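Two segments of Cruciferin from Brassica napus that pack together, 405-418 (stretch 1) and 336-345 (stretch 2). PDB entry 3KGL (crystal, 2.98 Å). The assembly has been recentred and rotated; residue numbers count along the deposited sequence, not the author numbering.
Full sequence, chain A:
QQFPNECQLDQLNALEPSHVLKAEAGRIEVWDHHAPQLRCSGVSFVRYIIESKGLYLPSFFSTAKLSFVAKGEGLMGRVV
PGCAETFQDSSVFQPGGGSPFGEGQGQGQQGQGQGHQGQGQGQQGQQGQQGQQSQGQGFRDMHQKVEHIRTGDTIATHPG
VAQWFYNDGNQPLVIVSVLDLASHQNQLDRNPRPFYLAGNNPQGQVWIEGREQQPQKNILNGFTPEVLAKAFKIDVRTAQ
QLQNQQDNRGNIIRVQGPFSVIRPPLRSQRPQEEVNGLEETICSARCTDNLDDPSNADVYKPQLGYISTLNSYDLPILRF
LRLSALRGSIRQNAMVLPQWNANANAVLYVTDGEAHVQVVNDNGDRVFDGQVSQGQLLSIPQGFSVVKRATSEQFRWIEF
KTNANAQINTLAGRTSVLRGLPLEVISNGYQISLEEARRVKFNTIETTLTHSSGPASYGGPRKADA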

ATOM      1  N   ASN A 405      -8.685  -2.328  12.463  1.00 49.25           N
ATOM      2  CA  ASN A 405      -8.968  -1.917  13.840  1.00 49.53           C
ATOM      3  C   ASN A 405      -8.856  -0.396  14.036  1.00 38.30           C
ATOM      4  O   ASN A 405      -7.760   0.162  14.008  1.00 42.96           O
ATOM      5  CB  ASN A 405      -8.062  -2.662  14.827  1.00 43.41           C
ATOM      6  CG  ASN A 405      -8.349  -2.292  16.283  1.00111.11           C
ATOM      7  OD1 ASN A 405      -8.328  -1.118  16.657  1.00106.43           O
ATOM      8  ND2 ASN A 405      -8.615  -3.299  17.107  1.00125.68           N
ATOM      9  N   ALA A 406      -9.988   0.273  14.241  1.00 44.03           N
ATOM     10  CA  ALA A 406      -9.989   1.734  14.338  1.00 57.16           C
ATOM     11  C   ALA A 406      -9.788   2.243  15.762  1.00 38.10           C
ATOM     12  O   ALA A 406     -10.394   1.736  16.700  1.00 99.23           O
ATOM     13  CB  ALA A 406     -11.267   2.298  13.763  1.00 16.37           C
ATOM     14  N   GLN A 407      -8.936   3.250  15.912  1.00 21.21           N
ATOM     15  CA  GLN A 407      -8.746   3.918  17.194  1.00 42.30           C
ATOM     16  C   GLN A 407      -9.487   5.262  17.254  1.00 40.74           C
ATOM     17  O   GLN A 407      -9.115   6.215  16.572  1.00 35.39           O
ATOM     18  CB  GLN A 407      -7.252   4.146  17.459  1.00 20.51           C
ATOM     19  CG  GLN A 407      -6.887   4.411  18.926  1.00 69.07           C
ATOM     20  CD  GLN A 407      -6.727   3.131  19.753  1.00116.85           C
ATOM     21  OE1 GLN A 407      -6.561   2.039  19.206  1.00 60.63           O
ATOM     22  NE2 GLN A 407      -6.768   3.269  21.079  1.00104.26           N
ATOM     23  N   ILE A 408     -10.529   5.347  18.072  1.00 42.70           N
ATOM     24  CA  ILE A 408     -11.188   6.626  18.319  1.00 29.31           C
ATOM     25  C   ILE A 408     -10.486   7.380  19.469  1.00 13.64           C
ATOM     26  O   ILE A 408     -10.113   6.786  20.478  1.00 53.39           O
ATOM     27  CB  ILE A 408     -12.684   6.433  18.660  1.00 24.94           C
ATOM     28  CG1 ILE A 408     -13.278   5.290  17.850  1.00 31.49           C
ATOM     29  CG2 ILE A 408     -13.482   7.698  18.391  1.00 47.96           C
ATOM     30  CD1 ILE A 408     -14.786   5.309  17.794  1.00 56.75           C
ATOM     31  N   ASN A 409     -10.285   8.681  19.289  1.00 51.37           N
ATOM     32  CA  ASN A 409      -9.741   9.561  20.319  1.00 32.59           C
ATOM     33  C   ASN A 409     -10.752  10.642  20.670  1.00 33.92           C
ATOM     34  O   ASN A 409     -11.224  11.359  19.801  1.00 66.79           O
ATOM     35  CB  ASN A 409      -8.435  10.199  19.844  1.00 47.72           C
ATOM     36  CG  ASN A 409      -7.255   9.230  19.905  1.00101.83           C
ATOM     37  OD1 ASN A 409      -7.327   8.201  20.577  1.00103.49           O
ATOM     38  ND2 ASN A 409      -6.166   9.558  19.207  1.00 41.32           N
ATOM     39  N   THR A 410     -11.107  10.748  21.942  1.00 43.23           N
ATOM     40  CA  THR A 410     -12.107  11.721  22.349  1.00 36.50           C
ATOM     41  C   THR A 410     -11.428  13.051  22.716  1.00 65.58           C
ATOM     42  O   THR A 410     -10.260  13.065  23.108  1.00 44.96           O
ATOM     43  CB  THR A 410     -12.967  11.191  23.534  1.00 60.67           C
ATOM     44  OG1 THR A 410     -12.128  10.843  24.640  1.00 82.45           O
ATOM     45  CG2 THR A 410     -13.724   9.960  23.127  1.00 42.19           C
ATOM     46  N   LEU A 411     -12.145  14.164  22.573  1.00 33.07           N
ATOM     47  CA  LEU A 411     -11.633  15.450  23.033  1.00 21.06           C
ATOM     48  C   LEU A 411     -12.186  15.786  24.399  1.00 18.94           C
ATOM     49  O   LEU A 411     -11.600  16.578  25.124  1.00 37.89           O
ATOM     50  CB  LEU A 411     -11.992  16.573  22.073  1.00 29.78           C
ATOM     51  CG  LEU A 411     -11.382  16.543  20.676  1.00 58.10           C
ATOM     52  CD1 LEU A 411     -12.169  17.468  19.773  1.00 41.85           C
ATOM     53  CD2 LEU A 411      -9.921  16.945  20.707  1.00 23.54           C
ATOM     54  N   ALA A 412     -13.319  15.191  24.754  1.00 33.11           N
ATOM     55  CA  ALA A 412     -13.934  15.451  26.055  1.00 36.21           C
ATOM     56  C   ALA A 412     -14.345  14.164  26.751  1.00 61.31           C
ATOM     57  O   ALA A 412     -14.884  13.257  26.120  1.00 67.74           O
ATOM     58  CB  ALA A 412     -15.131  16.377  25.907  1.00 51.17           C
ATOM     59  N   GLY A 413     -14.080  14.084  28.051  1.00 46.73           N
ATOM     60  CA  GLY A 413     -14.542  12.957  28.836  1.00 51.74           C
ATOM     61  C   GLY A 413     -13.453  12.219  29.576  1.00 39.02           C
ATOM     62  O   GLY A 413     -12.330  12.696  29.672  1.00 63.81           O
ATOM     63  N   ARG A 414     -13.799  11.041  30.093  1.00 65.50           N
ATOM     64  CA  ARG A 414     -12.905  10.240  30.926  1.00 38.26           C
ATOM     65  C   ARG A 414     -11.668   9.701  30.180  1.00 53.18           C
ATOM     66  O   ARG A 414     -10.657   9.389  30.802  1.00 82.88           O
ATOM     67  CB  ARG A 414     -13.694   9.116  31.628  1.00 42.84           C
ATOM     68  CG  ARG A 414     -12.856   7.939  32.152  1.00 90.42           C
ATOM     69  CD  ARG A 414     -12.104   8.251  33.452  1.00123.75           C
ATOM     70  NE  ARG A 414     -10.978   7.336  33.684  1.00115.72           N
ATOM     71  CZ  ARG A 414     -10.395   7.140  34.867  1.00125.49           C
ATOM     72  NH1 ARG A 414      -9.377   6.293  34.984  1.00 74.62           N
ATOM     73  NH2 ARG A 414     -10.835   7.785  35.939  1.00112.30           N
ATOM     74  N   THR A 415     -11.731   9.603  28.857  1.00 52.70           N
ATOM     75  CA  THR A 415     -10.548   9.215  28.083  1.00 59.55           C
ATOM     76  C   THR A 415      -9.980  10.354  27.228  1.00 49.71           C
ATOM     77  O   THR A 415      -9.070  10.145  26.435  1.00 36.13           O
ATOM     78  CB  THR A 415     -10.811   7.986  27.182  1.00 63.44           C
ATOM     79  OG1 THR A 415     -11.982   8.201  26.380  1.00 75.71           O
ATOM     80  CG2 THR A 415     -10.999   6.751  28.029  1.00 44.55           C
ATOM     81  N   SER A 416     -10.528  11.552  27.402  1.00 57.76           N
ATOM     82  CA  SER A 416     -10.121  12.738  26.659  1.00 25.68           C
ATOM     83  C   SER A 416      -8.621  12.831  26.404  1.00 54.93           C
ATOM     84  O   SER A 416      -7.820  12.391  27.233  1.00 34.93           O
ATOM     85  CB  SER A 416     -10.571  13.979  27.425  1.00 59.06           C
ATOM     86  OG  SER A 416      -9.912  15.137  26.946  1.00 78.95           O
ATOM     87  N   VAL A 417      -8.247  13.414  25.262  1.00 48.17           N
ATOM     88  CA  VAL A 417      -6.844  13.729  24.982  1.00 30.89           C
ATOM     89  C   VAL A 417      -6.383  14.763  25.995  1.00 57.38           C
ATOM     90  O   VAL A 417      -5.250  14.722  26.471  1.00 57.66           O
ATOM     91  CB  VAL A 417      -6.631  14.307  23.558  1.00 41.61           C
ATOM     92  CG1 VAL A 417      -7.381  15.619  23.394  1.00 42.26           C
ATOM     93  CG2 VAL A 417      -5.147  14.520  23.268  1.00 19.02           C
ATOM     94  N   LEU A 418      -7.281  15.691  26.320  1.00 40.63           N
ATOM     95  CA  LEU A 418      -7.008  16.732  27.304  1.00 67.22           C
ATOM     96  C   LEU A 418      -6.807  16.150  28.704  1.00 62.05           C
ATOM     97  O   LEU A 418      -5.941  16.586  29.469  1.00 57.08           O
ATOM     98  CB  LEU A 418      -8.144  17.751  27.312  1.00 24.88           C
ATOM     99  CG  LEU A 418      -7.938  19.009  26.469  1.00 59.21           C
ATOM    100  CD1 LEU A 418      -7.302  18.678  25.121  1.00 32.43           C
ATOM    101  CD2 LEU A 418      -9.262  19.737  26.297  1.00 52.92           C
TER
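Stretch 2 (336-345) VLPQWNANAN

An indole ring packed beside a neighbouring strand can serve both as hydrophobic filler and as a platform for a polar residue, and this pair of cruciferin segments illustrates the principle. Trp340, with chi1 at 81° and chi2 at 86°, has the largest area covered by the partner stretch of any residue here. Asn409 CB lies over one face of its six-membered ring, 3.4 Å from the centroid and only 10° off the normal, a CH-pi contact. The ring edge meets aliphatic carbon instead: Leu411 CD2 is 3.7 Å from Trp340 CZ3, and Val417 CB is 4.2 Å from Trp340 CH2. Leu411 also reaches Pro338, its CD1 3.7 Å from Pro338 CB, so one leucine links the tryptophan edge to the proline.

The backbone holds these side chains in place. Stretch 2 is extended from Val336 to Asn341 and runs antiparallel to the short strand Ile408–Thr410, with 145° between their directions and a closest axial approach of 4.6 Å. Asn409 and Trp340 form the hydrogen-bonded pair: Trp340 N donates to Asn409 O at 3.0 Å, and Asn409 N returns a bond to Trp340 O at 3.1 Å. Their side chains therefore share one face of the sheet, which is why the asparagine can cover the indole. The flanking pairs, Ile408 with Asn341 and Thr410 with Gln339, are not hydrogen-bonded and turn their side chains to the other face, where Ile408 CG2 packs 3.4 Å from Gln339 CB. Between the strands, Gln339 CA approaches Asn409 O to 3.2 Å in a CA-H...O contact.

Beyond Thr410 the pairing continues briefly, with Leu411 N donating to Pro338 O at 2.7 Å. Ala412 O then lies 3.2 Å from Leu337 CD1 as stretch 1 enters the type I turn from Gly413 to Ser416. Glycine suits the start of this turn: at its backbone angles a CB would jam against the preceding carbonyl oxygen and lie 3.2 Å from Leu337 CD1.

At the opposite end the contact becomes polar. Ala342 N donates to Gln407 O at 2.9 Å, in a nearly linear bond, although both residues lie outside the strands. Asn343 then continues the ladder with its side chain. Its OD1 accepts from Gln407 N at 3.0 Å, while its ND2 donates to Asn405 O at 3.2 Å, so one amide engages two backbone groups of stretch 1 where regular strand pairing has ended.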

ATOM      1  N   VAL A 336     -22.748  12.279  21.251  1.00 40.53           N
ATOM      2  CA  VAL A 336     -21.510  11.540  21.130  1.00 29.82           C
ATOM      3  C   VAL A 336     -20.381  12.535  21.170  1.00 25.19           C
ATOM      4  O   VAL A 336     -20.105  13.213  20.184  1.00 44.94           O
ATOM      5  CB  VAL A 336     -21.413  10.756  19.818  1.00 36.76           C
ATOM      6  CG1 VAL A 336     -20.361   9.658  19.961  1.00 28.26           C
ATOM      7  CG2 VAL A 336     -22.765  10.163  19.453  1.00 17.45           C
ATOM      8  N   LEU A 337     -19.747  12.618  22.329  1.00 24.86           N
ATOM      9  CA  LEU A 337     -18.611  13.493  22.547  1.00 27.06           C
ATOM     10  C   LEU A 337     -17.677  13.601  21.347  1.00 39.10           C
ATOM     11  O   LEU A 337     -17.384  12.607  20.679  1.00 60.40           O
ATOM     12  CB  LEU A 337     -17.827  12.987  23.749  1.00 35.77           C
ATOM     13  CG  LEU A 337     -18.723  12.907  24.969  1.00 32.45           C
ATOM     14  CD1 LEU A 337     -17.954  12.380  26.153  1.00 43.67           C
ATOM     15  CD2 LEU A 337     -19.268  14.295  25.232  1.00 32.86           C
ATOM     16  N   PRO A 338     -17.180  14.815  21.098  1.00 35.34           N
ATOM     17  CA  PRO A 338     -16.240  15.132  20.020  1.00 38.22           C
ATOM     18  C   PRO A 338     -15.077  14.149  19.947  1.00 32.20           C
ATOM     19  O   PRO A 338     -14.216  14.140  20.825  1.00 46.80           O
ATOM     20  CB  PRO A 338     -15.726  16.515  20.414  1.00 46.23           C
ATOM     21  CG  PRO A 338     -16.820  17.103  21.219  1.00 24.71           C
ATOM     22  CD  PRO A 338     -17.409  15.970  21.984  1.00 46.79           C
ATOM     23  N   GLN A 339     -15.062  13.339  18.897  1.00 45.19           N
ATOM     24  CA  GLN A 339     -14.015  12.347  18.668  1.00 31.69           C
ATOM     25  C   GLN A 339     -13.400  12.511  17.275  1.00 31.96           C
ATOM     26  O   GLN A 339     -13.988  13.131  16.394  1.00 36.38           O
ATOM     27  CB  GLN A 339     -14.598  10.933  18.815  1.00 49.97           C
ATOM     28  CG  GLN A 339     -15.666  10.564  17.771  1.00 43.79           C
ATOM     29  CD  GLN A 339     -16.556   9.405  18.198  1.00 67.29           C
ATOM     30  OE1 GLN A 339     -17.015   8.608  17.367  1.00 73.02           O
ATOM     31  NE2 GLN A 339     -16.811   9.310  19.501  1.00 59.60           N
ATOM     32  N   TRP A 340     -12.210  11.962  17.077  1.00 30.99           N
ATOM     33  CA  TRP A 340     -11.660  11.838  15.735  1.00 29.57           C
ATOM     34  C   TRP A 340     -11.157  10.421  15.560  1.00 17.50           C
ATOM     35  O   TRP A 340     -11.145   9.659  16.504  1.00 36.31           O
ATOM     36  CB  TRP A 340     -10.553  12.852  15.491  1.00 12.25           C
ATOM     37  CG  TRP A 340      -9.173  12.505  16.034  1.00 51.00           C
ATOM     38  CD1 TRP A 340      -8.206  11.753  15.413  1.00 53.38           C
ATOM     39  CD2 TRP A 340      -8.587  12.957  17.266  1.00 36.50           C
ATOM     40  NE1 TRP A 340      -7.076  11.694  16.192  1.00 32.63           N
ATOM     41  CE2 TRP A 340      -7.284  12.426  17.332  1.00 31.42           C
ATOM     42  CE3 TRP A 340      -9.046  13.749  18.325  1.00 40.27           C
ATOM     43  CZ2 TRP A 340      -6.447  12.650  18.408  1.00 24.04           C
ATOM     44  CZ3 TRP A 340      -8.209  13.973  19.392  1.00 24.79           C
ATOM     45  CH2 TRP A 340      -6.927  13.427  19.428  1.00 49.23           C
ATOM     46  N   ASN A 341     -10.774  10.049  14.352  1.00 31.19           N
ATOM     47  CA  ASN A 341     -10.187   8.735  14.153  1.00 16.10           C
ATOM     48  C   ASN A 341      -8.686   8.852  13.924  1.00 40.17           C
ATOM     49  O   ASN A 341      -8.235   9.611  13.065  1.00 43.37           O
ATOM     50  CB  ASN A 341     -10.896   7.992  13.023  1.00 32.45           C
ATOM     51  CG  ASN A 341     -12.336   7.678  13.364  1.00 31.06           C
ATOM     52  OD1 ASN A 341     -12.701   7.680  14.533  1.00 41.17           O
ATOM     53  ND2 ASN A 341     -13.162   7.421  12.353  1.00 28.96           N
ATOM     54  N   ALA A 342      -7.919   8.112  14.720  1.00 37.91           N
ATOM     55  CA  ALA A 342      -6.467   8.236  14.737  1.00 13.07           C
ATOM     56  C   ALA A 342      -5.810   7.630  13.512  1.00 36.94           C
ATOM     57  O   ALA A 342      -4.728   8.067  13.110  1.00 28.35           O
ATOM     58  CB  ALA A 342      -5.912   7.607  15.981  1.00 44.61           C
ATOM     59  N   ASN A 343      -6.465   6.634  12.913  1.00 29.05           N
ATOM     60  CA  ASN A 343      -5.835   5.830  11.858  1.00 41.45           C
ATOM     61  C   ASN A 343      -6.767   5.366  10.751  1.00 39.56           C
ATOM     62  O   ASN A 343      -6.413   4.482   9.969  1.00 39.20           O
ATOM     63  CB  ASN A 343      -5.119   4.612  12.455  1.00 30.87           C
ATOM     64  CG  ASN A 343      -6.063   3.682  13.243  1.00 64.19           C
ATOM     65  OD1 ASN A 343      -7.141   4.081  13.700  1.00 19.08           O
ATOM     66  ND2 ASN A 343      -5.637   2.432  13.411  1.00 43.28           N
ATOM     67  N   ALA A 344      -7.950   5.964  10.674  1.00 44.40           N
ATOM     68  CA  ALA A 344      -8.919   5.559   9.662  1.00 33.43           C
ATOM     69  C   ALA A 344      -9.705   6.716   9.069  1.00 33.71           C
ATOM     70  O   ALA A 344      -9.920   7.754   9.698  1.00 36.89           O
ATOM     71  CB  ALA A 344      -9.873   4.532  10.232  1.00 34.29           C
ATOM     72  N   ASN A 345     -10.142   6.522   7.837  1.00 33.55           N
ATOM     73  CA  ASN A 345     -11.131   7.405   7.269  1.00 27.06           C
ATOM     74  C   ASN A 345     -12.481   6.790   7.527  1.00 28.57           C
ATOM     75  O   ASN A 345     -12.634   5.581   7.432  1.00 54.59           O
ATOM     76  CB  ASN A 345     -10.891   7.576   5.783  1.00 20.47           C
ATOM     77  CG  ASN A 345      -9.696   8.431   5.505  1.00 38.22           C
ATOM     78  OD1 ASN A 345      -9.119   9.024   6.424  1.00 21.93           O
ATOM     79  ND2 ASN A 345      -9.305   8.504   4.241  1.00 14.36           N
TER